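Local coordinates for protein possible glutathione S-transferase (Rhodopseudomonas palustris, PDB 3M8N) that probably conjugates glutathione to electrophilic substrates, acting as a glutathione S-transferase, at residues V18-A23 with P196-M201; T80-D85 with L158-I163; A139-E144 with S180-V185; D151-G156 with N186-R191. All blocks are in the same frame, centred on the assembly; numbering follows the deposited sequence.

Contact 1. Residues V18-A23 with P196-M201; sequences VRLALA and PGFITM
R19 NH1 reaches the 196-201 loop through a water: it donates 2.9 Å to the oxygen of water 1, which lies in the guanidinium plane, and that water donates in turn to T200 O at 3.1 Å. The rest of the group is tied back to its own domain, NE to S8 OG and NH2 weakly to Q10 O, and this fixes how the flat end is turned. Beyond the guanidinium the contact becomes apolar. I199 takes the crowded position, CG1 between its backbone N and carbonyl carbon (chi1 59°), which turns CG1 to A23 CB at 3.8 Å. Its CD1 goes further and lies against the helix backbone, 3.6 Å from R19 O. This is where the two domains of the GST fold meet: helix 13-24 belongs to the thioredoxin-like domain, and the loop follows helix 183-193 of the helical domain. L20 adds a single methyl, CD1, which rests 3.6 Å from I199 O and 3.8 Å from F198 CD1, coming at the ring obliquely. Y166 meets the same ring nearly at a right angle, while I199 O accepts a hydrogen bond from Y16 OH. One turn on, at A23, CB touches G197 O at 3.5 Å. G197 has a positive phi of 85°, at which any CB would be pressed against the carbonyl oxygen of P196.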
loop_
_atom_site.group_PDB
_atom_site.type_symbol
_atom_site.label_atom_id
_atom_site.label_comp_id
_atom_site.label_asym_id
_atom_site.label_seq_id
_atom_site.Cartn_x
_atom_site.Cartn_y
_atom_site.Cartn_z
ATOM N N VAL A 18 6.741 11.120 5.026
ATOM C CA VAL A 18 6.666 12.143 4.051
ATOM C C VAL A 18 7.609 13.276 4.396
ATOM O O VAL A 18 8.283 13.784 3.536
ATOM C CB VAL A 18 5.282 12.687 3.939
ATOM C CG1 VAL A 18 5.331 13.720 2.942
ATOM C CG2 VAL A 18 4.260 11.579 3.537
ATOM N N ARG A 19 7.658 13.686 5.645
ATOM C CA ARG A 19 8.697 14.647 6.065
ATOM C C ARG A 19 10.132 14.193 5.788
ATOM O O ARG A 19 10.954 14.977 5.437
ATOM C CB ARG A 19 8.584 14.900 7.528
ATOM C CG ARG A 19 7.454 15.831 8.020
ATOM C CD ARG A 19 7.763 16.101 9.521
ATOM N NE ARG A 19 6.686 15.503 10.218
ATOM C CZ ARG A 19 6.663 14.575 11.138
ATOM N NH1 ARG A 19 7.714 14.092 11.730
ATOM N NH2 ARG A 19 5.456 14.191 11.476
ATOM N N LEU A 20 10.425 12.925 5.949
ATOM C CA LEU A 20 11.740 12.378 5.737
ATOM C C LEU A 20 12.097 12.480 4.264
ATOM O O LEU A 20 13.184 12.975 3.922
ATOM C CB LEU A 20 11.808 10.926 6.193
ATOM C CG LEU A 20 13.140 10.199 6.070
ATOM C CD1 LEU A 20 14.259 11.053 6.729
ATOM C CD2 LEU A 20 13.063 8.832 6.662
ATOM N N ALA A 21 11.178 12.038 3.391
ATOM C CA ALA A 21 11.334 12.197 1.943
ATOM C C ALA A 21 11.572 13.647 1.549
ATOM O O ALA A 21 12.481 13.908 0.814
ATOM C CB ALA A 21 10.124 11.614 1.197
ATOM N N LEU A 22 10.788 14.576 2.065
ATOM C CA LEU A 22 10.976 15.973 1.798
ATOM C C LEU A 22 12.351 16.523 2.259
ATOM O O LEU A 22 12.930 17.345 1.553
ATOM C CB LEU A 22 9.843 16.801 2.379
ATOM C CG LEU A 22 8.468 16.548 1.716
ATOM C CD1 LEU A 22 7.308 17.078 2.461
ATOM C CD2 LEU A 22 8.459 17.099 0.315
ATOM N N ALA A 23 12.858 16.066 3.412
ATOM C CA ALA A 23 14.191 16.424 3.887
ATOM C C ALA A 23 15.206 15.845 2.950
ATOM O O ALA A 23 16.099 16.556 2.548
ATOM C CB ALA A 23 14.434 15.914 5.259
ATOM N N PRO A 196 22.636 11.453 3.725
ATOM C CA PRO A 196 22.732 12.874 3.949
ATOM C C PRO A 196 21.369 13.489 3.931
ATOM O O PRO A 196 20.562 13.155 3.088
ATOM C CB PRO A 196 23.530 13.371 2.737
ATOM C CG PRO A 196 24.318 12.189 2.322
ATOM C CD PRO A 196 23.462 11.015 2.584
ATOM N N GLY A 197 21.120 14.404 4.852
ATOM C CA GLY A 197 19.839 15.039 4.949
ATOM C C GLY A 197 18.824 14.294 5.752
ATOM O O GLY A 197 17.687 14.702 5.778
ATOM N N PHE A 198 19.215 13.220 6.422
ATOM C CA PHE A 198 18.321 12.454 7.218
ATOM C C PHE A 198 17.854 13.334 8.352
ATOM O O PHE A 198 18.625 14.165 8.845
ATOM C CB PHE A 198 18.996 11.191 7.737
ATOM C CG PHE A 198 18.143 10.396 8.713
ATOM C CD1 PHE A 198 17.263 9.417 8.272
ATOM C CD2 PHE A 198 18.183 10.650 10.061
ATOM C CE1 PHE A 198 16.476 8.702 9.168
ATOM C CE2 PHE A 198 17.409 9.929 10.932
ATOM C CZ PHE A 198 16.555 8.941 10.479
ATOM N N ILE A 199 16.566 13.185 8.715
ATOM C CA ILE A 199 15.945 13.802 9.912
ATOM C C ILE A 199 15.233 12.768 10.759
ATOM O O ILE A 199 14.776 11.750 10.274
ATOM C CB ILE A 199 15.020 14.922 9.588
ATOM C CG1 ILE A 199 13.885 14.440 8.665
ATOM C CG2 ILE A 199 15.825 16.075 9.003
ATOM C CD1 ILE A 199 12.678 15.301 8.614
ATOM N N THR A 200 15.170 13.019 12.059
ATOM C CA THR A 200 14.515 12.101 12.947
ATOM C C THR A 200 13.052 12.492 13.016
ATOM O O THR A 200 12.683 13.536 12.536
ATOM C CB THR A 200 15.081 12.194 14.332
ATOM O OG1 THR A 200 14.825 13.496 14.826
ATOM C CG2 THR A 200 16.556 11.926 14.322
HETATM N N MSE A 201 12.232 11.656 13.644
HETATM C CA MSE A 201 10.840 11.955 13.820
HETATM C C MSE A 201 10.545 13.155 14.720
HETATM O O MSE A 201 9.489 13.747 14.615
HETATM C CB MSE A 201 10.141 10.699 14.260
HETATM C CG MSE A 201 8.688 10.878 14.536
HETATM SE SE MSE A 201 7.931 9.174 14.989
HETATM C CE MSE A 201 7.148 8.611 13.424
HETATM O O HOH W 1 10.344 15.206 11.496
#

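Contact 2. Residues T80-D85 with L158-I163; sequences TSLAPD and LTIADI
The capping box at the start of helix 160-169, made by T159 and D162, is met by L82 from the type I turn T80 to A83. L82 O is the atom that does the polar work: it accepts from I160 N at 3.3 Å, with the donor in the carbonyl plane and the N-H bent to 139°, and T159 CA brings a C-H to the same oxygen at 3.2 Å. Within the box D162 OD2 takes T159 N at 3.1 Å on its anti lone pair, a fairly straight bond, while T159 OG1 accepts weakly from A161 N. An S/T-x-x-D box at this helix is a conserved feature of GST C-terminal domains, and here the connection between helices 69-77 and 87-117 is laid against it. D162 OD1 binds F153 N and W188 NE1, so both carboxylate oxygens are engaged. The L82 side chain splits its two methyls. CD1 meets I163 CD1 at 3.7 Å, the two chains crossing at about a right angle; CD2 lies 4.0 Å from L158 CD2, with both leucines side by side and pointing the same way. P84 CD rests on T159 CG2 at 4.1 Å. Toward the exposed edge water 2 donates to L158 O at 2.8 Å and also to S81 O, bridging two acceptors that have no hydrogen to share.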
loop_
_atom_site.group_PDB
_atom_site.type_symbol
_atom_site.label_atom_id
_atom_site.label_comp_id
_atom_site.label_asym_id
_atom_site.label_seq_id
_atom_site.Cartn_x
_atom_site.Cartn_y
_atom_site.Cartn_z
ATOM N N THR A 80 13.397 11.867 -9.424
ATOM C CA THR A 80 14.362 12.219 -8.394
ATOM C C THR A 80 15.257 11.058 -8.212
ATOM O O THR A 80 15.052 10.024 -8.806
ATOM C CB THR A 80 13.800 12.573 -7.038
ATOM O OG1 THR A 80 13.350 11.394 -6.392
ATOM C CG2 THR A 80 12.709 13.614 -7.105
ATOM N N SER A 81 16.308 11.261 -7.439
ATOM C CA SER A 81 17.252 10.190 -7.149
ATOM C C SER A 81 16.657 9.090 -6.255
ATOM O O SER A 81 17.181 8.016 -6.253
ATOM C CB SER A 81 18.506 10.740 -6.503
ATOM O OG SER A 81 18.150 11.547 -5.409
ATOM N N LEU A 82 15.541 9.349 -5.558
ATOM C CA LEU A 82 14.784 8.297 -4.861
ATOM C C LEU A 82 13.903 7.386 -5.672
ATOM O O LEU A 82 13.291 6.465 -5.094
ATOM C CB LEU A 82 13.925 8.903 -3.804
ATOM C CG LEU A 82 14.653 9.664 -2.726
ATOM C CD1 LEU A 82 13.576 10.263 -1.804
ATOM C CD2 LEU A 82 15.558 8.712 -1.958
ATOM N N ALA A 83 13.773 7.658 -6.981
ATOM C CA ALA A 83 13.068 6.812 -7.924
ATOM C C ALA A 83 14.032 5.976 -8.775
ATOM O O ALA A 83 14.924 6.522 -9.344
ATOM C CB ALA A 83 12.095 7.677 -8.818
ATOM N N PRO A 84 13.889 4.640 -8.851
ATOM C CA PRO A 84 14.821 3.891 -9.720
ATOM C C PRO A 84 14.529 4.039 -11.201
ATOM O O PRO A 84 13.606 4.739 -11.537
ATOM C CB PRO A 84 14.613 2.438 -9.290
ATOM C CG PRO A 84 13.356 2.413 -8.667
ATOM C CD PRO A 84 13.058 3.730 -8.058
ATOM N N ASP A 85 15.269 3.377 -12.078
ATOM C CA ASP A 85 15.185 3.679 -13.520
ATOM C C ASP A 85 14.339 2.772 -14.297
ATOM O O ASP A 85 13.575 3.215 -15.126
ATOM C CB ASP A 85 16.549 3.688 -14.209
ATOM C CG ASP A 85 17.403 4.875 -13.780
ATOM O OD1 ASP A 85 16.845 5.972 -13.531
ATOM O OD2 ASP A 85 18.634 4.724 -13.659
ATOM N N LEU A 158 19.107 3.514 -2.287
ATOM C CA LEU A 158 18.070 4.163 -1.492
ATOM C C LEU A 158 16.914 4.654 -2.407
ATOM O O LEU A 158 17.146 5.387 -3.384
ATOM C CB LEU A 158 18.628 5.316 -0.689
ATOM C CG LEU A 158 17.659 5.958 0.284
ATOM C CD1 LEU A 158 17.557 5.134 1.453
ATOM C CD2 LEU A 158 18.158 7.234 0.760
ATOM N N THR A 159 15.692 4.217 -2.093
ATOM C CA THR A 159 14.501 4.569 -2.833
ATOM C C THR A 159 13.445 4.908 -1.773
ATOM O O THR A 159 13.725 4.842 -0.559
ATOM C CB THR A 159 14.014 3.486 -3.811
ATOM O OG1 THR A 159 13.411 2.419 -3.126
ATOM C CG2 THR A 159 15.090 2.917 -4.615
ATOM N N ILE A 160 12.260 5.305 -2.222
ATOM C CA ILE A 160 11.137 5.567 -1.326
ATOM C C ILE A 160 10.636 4.329 -0.590
ATOM O O ILE A 160 10.023 4.450 0.437
ATOM C CB ILE A 160 9.905 6.312 -2.040
ATOM C CG1 ILE A 160 9.626 5.680 -3.383
ATOM C CG2 ILE A 160 10.142 7.755 -2.120
ATOM C CD1 ILE A 160 8.215 5.950 -3.882
ATOM N N ALA A 161 10.894 3.141 -1.107
ATOM C CA ALA A 161 10.603 1.902 -0.385
ATOM C C ALA A 161 11.295 1.813 0.948
ATOM O O ALA A 161 10.685 1.335 1.873
ATOM C CB ALA A 161 10.957 0.692 -1.173
ATOM N N ASP A 162 12.579 2.249 1.033
ATOM C CA ASP A 162 13.378 2.253 2.283
ATOM C C ASP A 162 12.800 3.242 3.260
ATOM O O ASP A 162 12.629 2.938 4.427
ATOM C CB ASP A 162 14.820 2.617 1.982
ATOM C CG ASP A 162 15.480 1.631 1.098
ATOM O OD1 ASP A 162 15.762 0.518 1.521
ATOM O OD2 ASP A 162 15.711 1.941 -0.058
ATOM N N ILE A 163 12.488 4.426 2.762
ATOM C CA ILE A 163 11.856 5.477 3.546
ATOM C C ILE A 163 10.517 5.018 4.064
ATOM O O ILE A 163 10.188 5.302 5.194
ATOM C CB ILE A 163 11.684 6.783 2.707
ATOM C CG1 ILE A 163 13.047 7.282 2.236
ATOM C CG2 ILE A 163 10.918 7.861 3.451
ATOM C CD1 ILE A 163 12.914 8.225 1.177
HETATM O O HOH W 2 19.291 7.171 -3.955
#

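Contact 3. Residues A139-E144 with S180-V185; sequences ALQVME and STFPAV
E144 turns its carboxylate to the first turn of helix 183-193, and the F182 ring stands beside it with the two planes 71° apart. The glutamate leaves its helix with CG anti to the backbone N and then bends at chi2 (70°), which swings CD toward the neighbouring backbone. There each oxygen takes one amide: OE1 accepts from V185 N at 3.0 Å and OE2 from A184 N at 3.1 Å, both on the syn side and somewhat out of the carboxylate plane. P183, with no N-H to give, lays its CD 3.2 Å from E144 OE2, and V185 CG2 also lies close to OE1. An alanine in place of E144 would probably leave the A184 and V185 amides without this partner and open a gap beside F182 and P183. L140 CB lies over one face of the F182 ring, 4.2 Å from its centroid and 19° off the normal, and T181 OG1 lies over the other, toward the rim. Q141 reaches the ring edge instead, its OE1 3.1 Å from F182 CE1 near the ring plane. M143 CB touches V185 CG2 at 4.1 Å. The positive end of helix 183-193 would be expected to favour an ionised glutamate. The arrangement is that of a carboxylate from one helix accepting first-turn amides, here those of A184 and V185, at the N-terminus of another, and it joins helices 129-146 and 183-193 of the all-helical GST domain.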
loop_
_atom_site.group_PDB
_atom_site.type_symbol
_atom_site.label_atom_id
_atom_site.label_comp_id
_atom_site.label_asym_id
_atom_site.label_seq_id
_atom_site.Cartn_x
_atom_site.Cartn_y
_atom_site.Cartn_z
ATOM N N ALA A 139 6.878 -10.083 9.541
ATOM C CA ALA A 139 7.256 -9.032 8.572
ATOM C C ALA A 139 8.758 -8.689 8.672
ATOM O O ALA A 139 9.488 -8.698 7.661
ATOM C CB ALA A 139 6.385 -7.779 8.737
ATOM N N LEU A 140 9.223 -8.411 9.890
ATOM C CA LEU A 140 10.625 -8.165 10.153
ATOM C C LEU A 140 11.499 -9.276 9.678
ATOM O O LEU A 140 12.613 -9.061 9.284
ATOM C CB LEU A 140 10.833 -7.966 11.585
ATOM C CG LEU A 140 10.240 -6.709 12.111
ATOM C CD1 LEU A 140 10.104 -6.860 13.586
ATOM C CD2 LEU A 140 11.141 -5.575 11.797
ATOM N N GLN A 141 10.960 -10.468 9.632
ATOM C CA GLN A 141 11.702 -11.611 9.152
ATOM C C GLN A 141 11.784 -11.648 7.674
ATOM O O GLN A 141 12.804 -12.045 7.134
ATOM C CB GLN A 141 11.049 -12.924 9.633
ATOM C CG GLN A 141 11.971 -14.095 9.650
ATOM C CD GLN A 141 13.094 -13.861 10.639
ATOM O OE1 GLN A 141 12.827 -13.629 11.828
ATOM N NE2 GLN A 141 14.357 -13.861 10.143
ATOM N N VAL A 142 10.693 -11.277 7.008
ATOM C CA VAL A 142 10.712 -11.117 5.565
ATOM C C VAL A 142 11.767 -10.055 5.253
ATOM O O VAL A 142 12.522 -10.185 4.311
ATOM C CB VAL A 142 9.316 -10.700 4.969
ATOM C CG1 VAL A 142 9.425 -10.458 3.473
ATOM C CG2 VAL A 142 8.280 -11.766 5.211
HETATM N N MSE A 143 11.830 -9.022 6.070
HETATM C CA MSE A 143 12.795 -7.958 5.847
HETATM C C MSE A 143 14.247 -8.392 6.107
HETATM O O MSE A 143 15.141 -8.111 5.303
HETATM C CB MSE A 143 12.422 -6.741 6.668
HETATM C CG MSE A 143 11.141 -6.018 6.197
HETATM SE SE MSE A 143 10.608 -4.810 7.530
HETATM C CE MSE A 143 11.837 -3.410 7.441
ATOM N N GLU A 144 14.464 -9.080 7.229
ATOM C CA GLU A 144 15.749 -9.685 7.557
ATOM C C GLU A 144 16.212 -10.577 6.439
ATOM O O GLU A 144 17.329 -10.445 5.959
ATOM C CB GLU A 144 15.603 -10.547 8.796
ATOM C CG GLU A 144 16.906 -11.051 9.309
ATOM C CD GLU A 144 17.728 -9.949 9.893
ATOM O OE1 GLU A 144 17.206 -8.848 10.042
ATOM O OE2 GLU A 144 18.903 -10.162 10.229
ATOM N N SER A 180 17.020 -7.405 18.533
ATOM C CA SER A 180 18.352 -7.992 18.683
ATOM C C SER A 180 18.566 -9.188 17.776
ATOM O O SER A 180 19.633 -9.465 17.339
ATOM C CB SER A 180 18.648 -8.292 20.144
ATOM O OG SER A 180 17.686 -9.172 20.690
ATOM N N THR A 181 17.508 -9.841 17.401
ATOM C CA THR A 181 17.550 -11.022 16.561
ATOM C C THR A 181 17.584 -10.694 15.021
ATOM O O THR A 181 17.587 -11.596 14.150
ATOM C CB THR A 181 16.320 -11.882 17.015
ATOM O OG1 THR A 181 15.666 -12.489 15.887
ATOM C CG2 THR A 181 15.251 -10.953 17.856
ATOM N N PHE A 182 17.634 -9.392 14.694
ATOM C CA PHE A 182 17.537 -8.887 13.298
ATOM C C PHE A 182 18.656 -7.899 13.009
ATOM O O PHE A 182 18.403 -6.707 12.886
ATOM C CB PHE A 182 16.200 -8.185 13.061
ATOM C CG PHE A 182 15.022 -9.006 13.423
ATOM C CD1 PHE A 182 14.505 -9.936 12.519
ATOM C CD2 PHE A 182 14.421 -8.876 14.671
ATOM C CE1 PHE A 182 13.398 -10.718 12.849
ATOM C CE2 PHE A 182 13.335 -9.652 15.001
ATOM C CZ PHE A 182 12.839 -10.588 14.089
ATOM N N PRO A 183 19.906 -8.404 12.903
ATOM C CA PRO A 183 21.091 -7.580 12.602
ATOM C C PRO A 183 21.075 -6.919 11.218
ATOM O O PRO A 183 21.483 -5.781 11.116
ATOM C CB PRO A 183 22.254 -8.592 12.695
ATOM C CG PRO A 183 21.602 -9.944 12.545
ATOM C CD PRO A 183 20.261 -9.826 13.112
ATOM N N ALA A 184 20.630 -7.638 10.181
ATOM C CA ALA A 184 20.513 -7.099 8.824
ATOM C C ALA A 184 19.522 -5.967 8.821
ATOM O O ALA A 184 19.772 -4.941 8.206
ATOM C CB ALA A 184 20.085 -8.164 7.867
ATOM N N VAL A 185 18.452 -6.107 9.585
ATOM C CA VAL A 185 17.489 -5.030 9.720
ATOM C C VAL A 185 18.122 -3.865 10.366
ATOM O O VAL A 185 17.932 -2.762 9.949
ATOM C CB VAL A 185 16.146 -5.447 10.446
ATOM C CG1 VAL A 185 15.296 -4.236 10.789
ATOM C CG2 VAL A 185 15.338 -6.361 9.558
#

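Contact 4. Residues D151-G156 with N186-R191; sequences DYFAAG and NAWLRR
The 151-156 segment runs as an irregular loop beside helix 183-193, nearest to it at D151 and W188, whose CA atoms are 6.6 Å apart. From that helix W188 and R191, one turn apart, both face the loop. F153 drives its edge into the face of the W188 indole in a T-shaped pair, planes at 86° and F153 CE2 only 3.5 Å from W188 CE2. The indole edge in turn meets D151 O, in its plane, at 3.5 Å from CD1, while W188 NE1 donates to D162 OD1. R191 passes Y152 with its CG and CD and then lays its guanidinium against D151. Its CD makes an off-centre CH-pi contact with the Y152 ring, 4.0 Å from the centroid. NH1 gives D151 O a weak bond of 2.9 Å, strongly bent at 118°. The guanidinium lies flat on the D151 carboxylate, planes 3° apart, so OD1 and NH2, 3.9 Å apart, form a long salt bridge of charges alone with no N-H aimed at the oxygen. A187 O stands over the centre of the other face. A leucine in place of R191 would probably leave the D151 carboxylate without this countercharge and D151 O without its weak N-H donor. The loop thus appears to be held in two ways: by the T-shaped pair on the buried side, and on the exposed side by an arginine that combines apolar packing with a weak, long polar attraction.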
loop_
_atom_site.group_PDB
_atom_site.type_symbol
_atom_site.label_atom_id
_atom_site.label_comp_id
_atom_site.label_asym_id
_atom_site.label_seq_id
_atom_site.Cartn_x
_atom_site.Cartn_y
_atom_site.Cartn_z
ATOM N N ASP A 151 21.473 -4.522 0.388
ATOM C CA ASP A 151 21.667 -3.378 1.314
ATOM C C ASP A 151 20.440 -2.473 1.418
ATOM O O ASP A 151 20.242 -1.779 2.407
ATOM C CB ASP A 151 22.869 -2.500 0.886
ATOM C CG ASP A 151 24.238 -3.083 1.312
ATOM O OD1 ASP A 151 24.265 -4.204 1.839
ATOM O OD2 ASP A 151 25.272 -2.408 1.106
ATOM N N TYR A 152 19.656 -2.472 0.349
ATOM C CA TYR A 152 18.418 -1.680 0.238
ATOM C C TYR A 152 17.325 -2.507 -0.341
ATOM O O TYR A 152 17.593 -3.498 -1.039
ATOM C CB TYR A 152 18.632 -0.467 -0.665
ATOM C CG TYR A 152 19.655 0.518 -0.154
ATOM C CD1 TYR A 152 19.315 1.465 0.797
ATOM C CD2 TYR A 152 20.987 0.467 -0.614
ATOM C CE1 TYR A 152 20.258 2.346 1.264
ATOM C CE2 TYR A 152 21.940 1.341 -0.157
ATOM C CZ TYR A 152 21.580 2.276 0.773
ATOM O OH TYR A 152 22.541 3.180 1.207
ATOM N N PHE A 153 16.087 -2.083 -0.101
ATOM C CA PHE A 153 14.966 -2.927 -0.513
ATOM C C PHE A 153 14.764 -3.049 -2.009
ATOM O O PHE A 153 14.418 -4.107 -2.482
ATOM C CB PHE A 153 13.672 -2.596 0.242
ATOM C CG PHE A 153 13.658 -3.136 1.625
ATOM C CD1 PHE A 153 13.254 -4.440 1.866
ATOM C CD2 PHE A 153 14.111 -2.388 2.670
ATOM C CE1 PHE A 153 13.303 -4.964 3.125
ATOM C CE2 PHE A 153 14.152 -2.897 3.892
ATOM C CZ PHE A 153 13.755 -4.180 4.137
ATOM N N ALA A 154 15.010 -2.004 -2.780
ATOM C CA ALA A 154 14.797 -2.113 -4.228
ATOM C C ALA A 154 15.949 -1.502 -4.978
ATOM O O ALA A 154 16.475 -0.487 -4.518
ATOM C CB ALA A 154 13.451 -1.382 -4.622
ATOM N N ALA A 155 16.313 -2.086 -6.138
ATOM C CA ALA A 155 17.184 -1.422 -7.118
ATOM C C ALA A 155 18.641 -1.150 -6.656
ATOM O O ALA A 155 19.359 -0.316 -7.237
ATOM C CB ALA A 155 16.544 -0.095 -7.553
ATOM N N GLY A 156 19.039 -1.804 -5.573
ATOM C CA GLY A 156 20.346 -1.609 -4.995
ATOM C C GLY A 156 20.683 -0.243 -4.495
ATOM O O GLY A 156 21.849 0.063 -4.355
ATOM N N ASN A 186 18.870 -4.112 11.413
ATOM C CA ASN A 186 19.407 -3.028 12.165
ATOM C C ASN A 186 20.512 -2.282 11.417
ATOM O O ASN A 186 20.690 -1.087 11.585
ATOM C CB ASN A 186 19.942 -3.589 13.479
ATOM C CG ASN A 186 18.825 -4.022 14.487
ATOM O OD1 ASN A 186 18.820 -5.177 14.944
ATOM N ND2 ASN A 186 17.946 -3.084 14.884
ATOM N N ALA A 187 21.255 -2.994 10.582
ATOM C CA ALA A 187 22.309 -2.385 9.760
ATOM C C ALA A 187 21.683 -1.477 8.719
ATOM O O ALA A 187 22.183 -0.384 8.442
ATOM C CB ALA A 187 23.182 -3.478 9.063
ATOM N N TRP A 188 20.564 -1.953 8.168
ATOM C CA TRP A 188 19.710 -1.176 7.242
ATOM C C TRP A 188 19.175 0.149 7.852
ATOM O O TRP A 188 19.309 1.230 7.268
ATOM C CB TRP A 188 18.588 -2.075 6.667
ATOM C CG TRP A 188 17.586 -1.303 5.890
ATOM C CD1 TRP A 188 17.710 -0.854 4.629
ATOM C CD2 TRP A 188 16.330 -0.846 6.357
ATOM N NE1 TRP A 188 16.593 -0.158 4.248
ATOM C CE2 TRP A 188 15.722 -0.144 5.298
ATOM C CE3 TRP A 188 15.649 -0.977 7.564
ATOM C CZ2 TRP A 188 14.464 0.436 5.409
ATOM C CZ3 TRP A 188 14.398 -0.430 7.665
ATOM C CH2 TRP A 188 13.823 0.286 6.583
ATOM N N LEU A 189 18.658 0.086 9.069
ATOM C CA LEU A 189 18.221 1.299 9.767
ATOM C C LEU A 189 19.306 2.290 9.887
ATOM O O LEU A 189 19.066 3.462 9.659
ATOM C CB LEU A 189 17.660 0.987 11.168
ATOM C CG LEU A 189 16.435 0.082 11.277
ATOM C CD1 LEU A 189 16.334 -0.548 12.666
ATOM C CD2 LEU A 189 15.211 0.894 10.928
ATOM N N ARG A 190 20.501 1.832 10.267
ATOM C CA ARG A 190 21.657 2.723 10.384
ATOM C C ARG A 190 22.043 3.238 9.038
ATOM O O ARG A 190 22.409 4.370 8.940
ATOM C CB ARG A 190 22.872 2.073 11.106
ATOM C CG ARG A 190 22.705 1.963 12.678
ATOM C CD ARG A 190 23.934 1.355 13.517
ATOM N NE ARG A 190 24.261 -0.018 13.088
ATOM C CZ ARG A 190 23.793 -1.155 13.632
ATOM N NH1 ARG A 190 22.982 -1.139 14.696
ATOM N NH2 ARG A 190 24.137 -2.311 13.094
ATOM N N ARG A 191 21.950 2.437 7.981
ATOM C CA ARG A 191 22.300 2.918 6.648
ATOM C C ARG A 191 21.392 4.062 6.207
ATOM O O ARG A 191 21.838 5.087 5.686
ATOM C CB ARG A 191 22.159 1.749 5.729
ATOM C CG ARG A 191 22.874 1.836 4.481
ATOM C CD ARG A 191 22.692 0.529 3.686
ATOM N NE ARG A 191 23.450 -0.557 4.272
ATOM C CZ ARG A 191 22.981 -1.678 4.823
ATOM N NH1 ARG A 191 21.702 -1.982 4.867
ATOM N NH2 ARG A 191 23.853 -2.532 5.352
#

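How the contacts relate
Contact 2 is the most buried of the four; the others each run from buried residues to exposed ones. Contact 1 joins the thioredoxin-like domain to the helical one, by apolar side chains and a bridging water, and contact 2 holds the connection between them; the two pack together where L20 meets I163. Contacts 3 and 4 share helix 183-193: its first-turn amides are bonded by a carboxylate in contact 3, while its next turns present an indole and an arginine in contact 4. M143 of contact 3 touches both F153 and W188 of contact 4. D162 ties contact 2 to contact 4. Backbone amides thus carry the polar bonds at the two helix starts, whereas arginines serve the more open edges of contacts 1 and 4.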